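Local structure of conserved hypothetical protein TM0937 (Thermotoga maritima, 2ESH) at residues 65-70 against 76-81; 10-15 against 91-96. The protein is of unknown function but probably acts as a PadR-like transcriptional regulator that binds DNA through a winged helix-turn-helix domain. All coordinates share one frame; numbering follows the deposited sequence. Where two conformers were deposited one is given.

Contact 1. Residues 65-70 against 76-81. With CA (calcium ion), chain B.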
# COMPACT_ATOMS: atom_id res chain seq x y z
N LEU A 65 -11.07 5.64 2.03
CA LEU A 65 -11.77 4.47 1.51
C LEU A 65 -13.19 4.56 2.03
O LEU A 65 -13.40 5.00 3.20
CB LEU A 65 -11.17 3.14 2.11
CG LEU A 65 -9.82 2.60 1.65
CD1 LEU A 65 -9.56 1.22 2.07
CD2 LEU A 65 -9.63 2.69 0.12
N SER A 66 -14.14 4.15 1.19
CA SER A 66 -15.53 3.91 1.67
C SER A 66 -15.85 2.40 1.64
O SER A 66 -15.15 1.62 1.01
CB SER A 66 -16.56 4.65 0.84
OG SER A 66 -16.52 4.15 -0.49
N THR A 67 -16.99 2.02 2.20
CA THR A 67 -17.28 0.59 2.40
C THR A 67 -18.75 0.27 2.02
O THR A 67 -19.61 1.05 2.20
CB THR A 67 -16.88 0.40 3.83
OG1 THR A 67 -15.95 -0.67 4.00
CG2 THR A 67 -17.92 0.54 4.77
N GLU A 68 -19.01 -0.89 1.45
CA GLU A 68 -20.38 -1.32 1.26
C GLU A 68 -20.36 -2.85 1.33
O GLU A 68 -19.55 -3.44 0.72
CB GLU A 68 -20.88 -0.83 -0.09
CG GLU A 68 -22.31 -1.27 -0.44
CD GLU A 68 -22.77 -0.68 -1.75
OE1 GLU A 68 -22.52 -1.32 -2.81
OE2 GLU A 68 -23.30 0.47 -1.74
N TRP A 69 -21.28 -3.47 2.08
CA TRP A 69 -21.40 -4.95 2.12
C TRP A 69 -21.94 -5.56 0.84
O TRP A 69 -22.92 -5.08 0.37
CB TRP A 69 -22.28 -5.34 3.28
CG TRP A 69 -21.59 -5.14 4.58
CD1 TRP A 69 -21.60 -3.97 5.36
CD2 TRP A 69 -20.76 -6.08 5.28
NE1 TRP A 69 -20.89 -4.17 6.52
CE2 TRP A 69 -20.34 -5.45 6.49
CE3 TRP A 69 -20.33 -7.39 5.02
CZ2 TRP A 69 -19.49 -6.09 7.41
CZ3 TRP A 69 -19.53 -8.05 6.01
CH2 TRP A 69 -19.12 -7.38 7.17
N ASP A 70 -21.25 -6.54 0.25
CA ASP A 70 -21.79 -7.42 -0.75
C ASP A 70 -22.53 -8.56 0.02
O ASP A 70 -21.90 -9.35 0.71
CB ASP A 70 -20.66 -8.02 -1.54
CG ASP A 70 -21.13 -8.99 -2.65
OD1 ASP A 70 -22.37 -9.16 -2.95
OD2 ASP A 70 -20.25 -9.62 -3.26
N PRO A 76 -21.41 -12.72 3.84
CA PRO A 76 -21.31 -11.39 3.20
C PRO A 76 -19.89 -10.86 3.37
O PRO A 76 -19.25 -11.14 4.40
CB PRO A 76 -22.29 -10.52 4.03
CG PRO A 76 -23.22 -11.51 4.77
CD PRO A 76 -22.34 -12.73 4.99
N ARG A 77 -19.42 -10.09 2.39
CA ARG A 77 -18.08 -9.50 2.35
C ARG A 77 -18.18 -7.98 2.24
O ARG A 77 -18.89 -7.50 1.37
CB ARG A 77 -17.34 -10.01 1.11
CG ARG A 77 -17.17 -11.50 1.00
CD ARG A 77 -16.20 -11.92 2.07
NE ARG A 77 -15.98 -13.34 1.95
CZ ARG A 77 -15.01 -14.04 2.55
NH1 ARG A 77 -14.11 -13.45 3.34
NH2 ARG A 77 -14.96 -15.34 2.33
N LYS A 78 -17.48 -7.26 3.10
CA LYS A 78 -17.43 -5.81 3.14
C LYS A 78 -16.47 -5.30 2.07
O LYS A 78 -15.27 -5.57 2.15
CB LYS A 78 -16.97 -5.40 4.51
CG LYS A 78 -17.20 -3.92 4.77
CD LYS A 78 -17.05 -3.56 6.20
CE LYS A 78 -17.67 -2.23 6.50
NZ LYS A 78 -17.61 -1.88 7.99
N ILE A 79 -17.00 -4.64 1.02
CA ILE A 79 -16.20 -4.10 -0.14
C ILE A 79 -15.64 -2.69 0.11
O ILE A 79 -16.36 -1.72 0.40
CB ILE A 79 -17.00 -4.13 -1.39
CG1 ILE A 79 -17.57 -5.56 -1.65
CG2 ILE A 79 -16.11 -3.73 -2.60
CD1 ILE A 79 -16.53 -6.71 -1.70
N TYR A 80 -14.33 -2.56 0.03
CA TYR A 80 -13.61 -1.26 0.18
C TYR A 80 -13.44 -0.62 -1.16
O TYR A 80 -13.17 -1.30 -2.14
CB TYR A 80 -12.24 -1.44 0.83
CG TYR A 80 -12.37 -1.91 2.20
CD1 TYR A 80 -12.31 -0.98 3.28
CD2 TYR A 80 -12.61 -3.27 2.48
CE1 TYR A 80 -12.52 -1.38 4.60
CE2 TYR A 80 -12.84 -3.70 3.81
CZ TYR A 80 -12.77 -2.73 4.87
OH TYR A 80 -12.95 -3.10 6.19
N ARG A 81 -13.57 0.71 -1.21
CA ARG A 81 -13.53 1.48 -2.47
C ARG A 81 -12.80 2.81 -2.20
O ARG A 81 -13.01 3.44 -1.13
CB ARG A 81 -14.99 1.66 -2.98
CG ARG A 81 -15.25 2.65 -4.10
CD ARG A 81 -16.71 2.50 -4.67
NE ARG A 81 -17.15 1.08 -4.78
CZ ARG A 81 -17.27 0.37 -5.91
NH1 ARG A 81 -16.95 0.92 -7.12
NH2 ARG A 81 -17.69 -0.91 -5.85
CA CA B . -21.02 2.90 3.35
O HOH W 1 -20.38 0.89 4.63
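Lys78 sets its CG anti to the backbone N (chi1 -166°) and stays extended from there, while the indole of Trp69 swings anti to its own carbonyl carbon (chi1 -72°) and its plane stands square to that of CA, CB and CG (chi2 90°). These torsions lay the lysine chain across one face of the indole. Lys78 CB sits 3.7 Å from the centroid of the six-membered ring, almost on its normal, in a CH-pi contact; farther out, Lys78 CD lies 3.7 Å from Trp69 CZ2. Near the plane of the indole, at its edge, comes the carbonyl of Pro76. The lysine then slants over Thr67, where Lys78 CE and Thr67 CG2 are a tight 3.3 Å apart. Thr67 OG1 rests over the Tyr80 ring, off-centre, 3.6 Å from Tyr80 CE1. With an alanine at Lys78 the CB would stay over the ring, but the indole is likely to lose its cover toward NE1 and to turn more freely. Three antiparallel hydrogen-bonded pairs, Ser66-Arg81, Glu68-Ile79 and Asp70-Arg77, zip the strands together; Ser66 N reaches Arg81 O at 2.7 Å, within the carbonyl plane. The calcium ion is bound by Thr67 O at 2.6 Å and by a water. This hairpin has the form of the wing in a winged helix-turn-helix domain. Its outer end is largely exposed, whereas its base is anchored: Leu65 meets Leu19 and Val22 of helix 8-24, Leu65 and Tyr80 both pack on Leu56 of helix 52-61, and Tyr80 shares a backbone hydrogen bond with Ser27.

Contact 2. Residues 10-15 against 91-96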
# COMPACT_ATOMS: atom_id res chain seq x y z
N ARG A 10 7.83 0.36 6.70
CA ARG A 10 7.05 -0.84 6.34
C ARG A 10 5.51 -0.52 6.40
O ARG A 10 4.74 -0.88 5.47
CB ARG A 10 7.41 -1.97 7.35
CG ARG A 10 7.23 -3.36 6.82
CD ARG A 10 7.07 -4.45 7.91
NE ARG A 10 5.80 -4.21 8.55
CZ ARG A 10 4.63 -4.77 8.21
NH1 ARG A 10 4.57 -5.70 7.24
NH2 ARG A 10 3.52 -4.39 8.87
N GLY A 11 5.13 0.12 7.52
CA GLY A 11 3.84 0.81 7.73
C GLY A 11 3.39 1.66 6.53
O GLY A 11 2.30 1.47 6.02
N TRP A 12 4.29 2.49 6.01
CA TRP A 12 3.98 3.42 4.96
C TRP A 12 3.83 2.63 3.68
O TRP A 12 2.95 2.82 2.87
CB TRP A 12 5.11 4.45 4.87
CG TRP A 12 4.87 5.43 3.78
CD1 TRP A 12 4.10 6.54 3.87
CD2 TRP A 12 5.39 5.41 2.43
NE1 TRP A 12 4.07 7.21 2.66
CE2 TRP A 12 4.85 6.55 1.76
CE3 TRP A 12 6.26 4.56 1.74
CZ2 TRP A 12 5.18 6.89 0.44
CZ3 TRP A 12 6.60 4.90 0.41
CH2 TRP A 12 6.05 6.04 -0.23
N TRP A 13 4.73 1.70 3.51
CA TRP A 13 4.77 0.90 2.31
C TRP A 13 3.57 -0.06 2.26
O TRP A 13 3.02 -0.32 1.17
CB TRP A 13 6.09 0.14 2.29
CG TRP A 13 6.33 -0.52 0.98
CD1 TRP A 13 6.01 -1.78 0.63
CD2 TRP A 13 6.87 0.09 -0.17
NE1 TRP A 13 6.41 -2.03 -0.66
CE2 TRP A 13 6.92 -0.89 -1.18
CE3 TRP A 13 7.41 1.36 -0.43
CZ2 TRP A 13 7.42 -0.62 -2.47
CZ3 TRP A 13 7.92 1.63 -1.74
CH2 TRP A 13 7.91 0.66 -2.73
N LEU A 14 3.14 -0.58 3.41
CA LEU A 14 1.90 -1.38 3.44
C LEU A 14 0.59 -0.55 3.10
O LEU A 14 -0.16 -0.88 2.17
CB LEU A 14 1.78 -2.12 4.82
CG LEU A 14 0.64 -3.19 4.90
CD1 LEU A 14 0.78 -4.40 3.91
CD2 LEU A 14 0.44 -3.67 6.39
N ALA A 15 0.35 0.54 3.82
CA ALA A 15 -0.81 1.43 3.58
C ALA A 15 -0.87 1.86 2.13
O ALA A 15 -1.94 1.86 1.55
CB ALA A 15 -0.75 2.64 4.47
N ARG A 91 -1.78 10.69 -4.58
CA ARG A 91 -0.88 11.62 -5.27
C ARG A 91 0.28 12.06 -4.32
O ARG A 91 1.38 12.24 -4.75
CB ARG A 91 -1.61 12.88 -5.72
CG ARG A 91 -2.57 12.71 -6.87
CD ARG A 91 -3.35 14.06 -7.15
NE ARG A 91 -4.43 13.85 -8.09
CZ ARG A 91 -4.28 13.57 -9.40
NH1 ARG A 91 -3.07 13.47 -10.00
NH2 ARG A 91 -5.38 13.40 -10.13
N GLU A 92 0.00 12.29 -3.06
CA GLU A 92 1.07 12.54 -2.10
C GLU A 92 2.06 11.36 -1.99
O GLU A 92 3.22 11.59 -1.83
CB GLU A 92 0.47 12.78 -0.72
CG GLU A 92 -0.29 14.14 -0.53
CD GLU A 92 -0.70 14.34 0.99
OE1 GLU A 92 -1.19 13.38 1.63
OE2 GLU A 92 -0.45 15.44 1.56
N ILE A 93 1.60 10.12 -2.09
CA ILE A 93 2.47 8.92 -2.04
C ILE A 93 3.26 8.85 -3.31
O ILE A 93 4.46 8.55 -3.32
CB ILE A 93 1.59 7.66 -1.95
CG1 ILE A 93 1.26 7.42 -0.48
CG2 ILE A 93 2.30 6.44 -2.61
CD1 ILE A 93 -0.02 6.63 -0.29
N LEU A 94 2.59 9.20 -4.41
CA LEU A 94 3.20 9.16 -5.69
C LEU A 94 4.37 10.17 -5.68
O LEU A 94 5.48 9.84 -6.03
CB LEU A 94 2.16 9.44 -6.80
CG LEU A 94 2.77 9.68 -8.20
CD1 LEU A 94 3.33 8.35 -8.75
CD2 LEU A 94 1.82 10.30 -9.18
N ARG A 95 4.17 11.38 -5.20
CA ARG A 95 5.23 12.34 -5.28
C ARG A 95 6.42 11.85 -4.45
O ARG A 95 7.60 12.08 -4.81
CB ARG A 95 4.70 13.67 -4.72
CG ARG A 95 5.84 14.71 -4.46
CD ARG A 95 5.29 16.08 -4.25
NE ARG A 95 4.84 16.66 -5.51
CZ ARG A 95 4.29 17.87 -5.65
NH1 ARG A 95 4.09 18.66 -4.59
NH2 ARG A 95 3.91 18.27 -6.84
N SER A 96 6.14 11.25 -3.29
CA SER A 96 7.21 10.70 -2.45
C SER A 96 7.97 9.50 -3.04
O SER A 96 9.14 9.30 -2.74
CB SER A 96 6.65 10.22 -1.16
OG SER A 96 6.49 11.27 -0.27
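Trp12 reaches from helix 8-24 to Ile93 and Ser96 on helix 84-116 through the outer part of its indole. Starting at CB, the side chain leaves with CG anti to the backbone N (chi1 179°), and the ring is turned steeply about the CB-CG bond (chi2 83°), which carries the benzo portion out to the other helix. The pyrrole nitrogen is the first ring atom to draw near: Trp12 NE1 passes 4.2 Å from Ile93 CG1. CE2 follows, with Trp12 CE2 at 4.3 Å from the same Ile93 CG1. The closest approach comes at CZ2, which touches two side chains, Trp12 CZ2 being 4.1 Å from Ile93 CG1 and 4.0 Å from Ser96 CB. At the far corner Trp12 CH2 stays 4.3 Å from Ser96 CB. Both partners come at the ring obliquely, and the serine offers its methylene. The contact is therefore modest and apolar, burying 149 Å², and the indole bridges the two helices, whose nearest CA atoms, those of Trp12 and Ile93, are 9.0 Å apart. Leu97 and Met100, farther along helix 84-116, also touch Trp12. Packing of an N-terminal helix against a long C-terminal helix is a feature of PadR-like winged-helix regulators, in which these helices commonly contribute to dimerisation; the assembly here holds a single chain.

Overall arrangement
From the N terminus, helix 8-24 supplies the first half of contact 2 and then runs on toward the base of the hairpin. Helices 29-37 and 52-61 follow before the chain enters strand 65-70, turns through six residues and returns along strand 77-82, closing the short loop of contact 1. Helix 84-116 follows directly, and its residues 91-96 meet residues 10-15 to close the much longer loop of contact 2. Contact 1 is thus nested within contact 2. Their centres are 22 Å apart and they do not touch: one holds the probable wing together, the other ties together the two terminal helices of the probable DNA-binding fold.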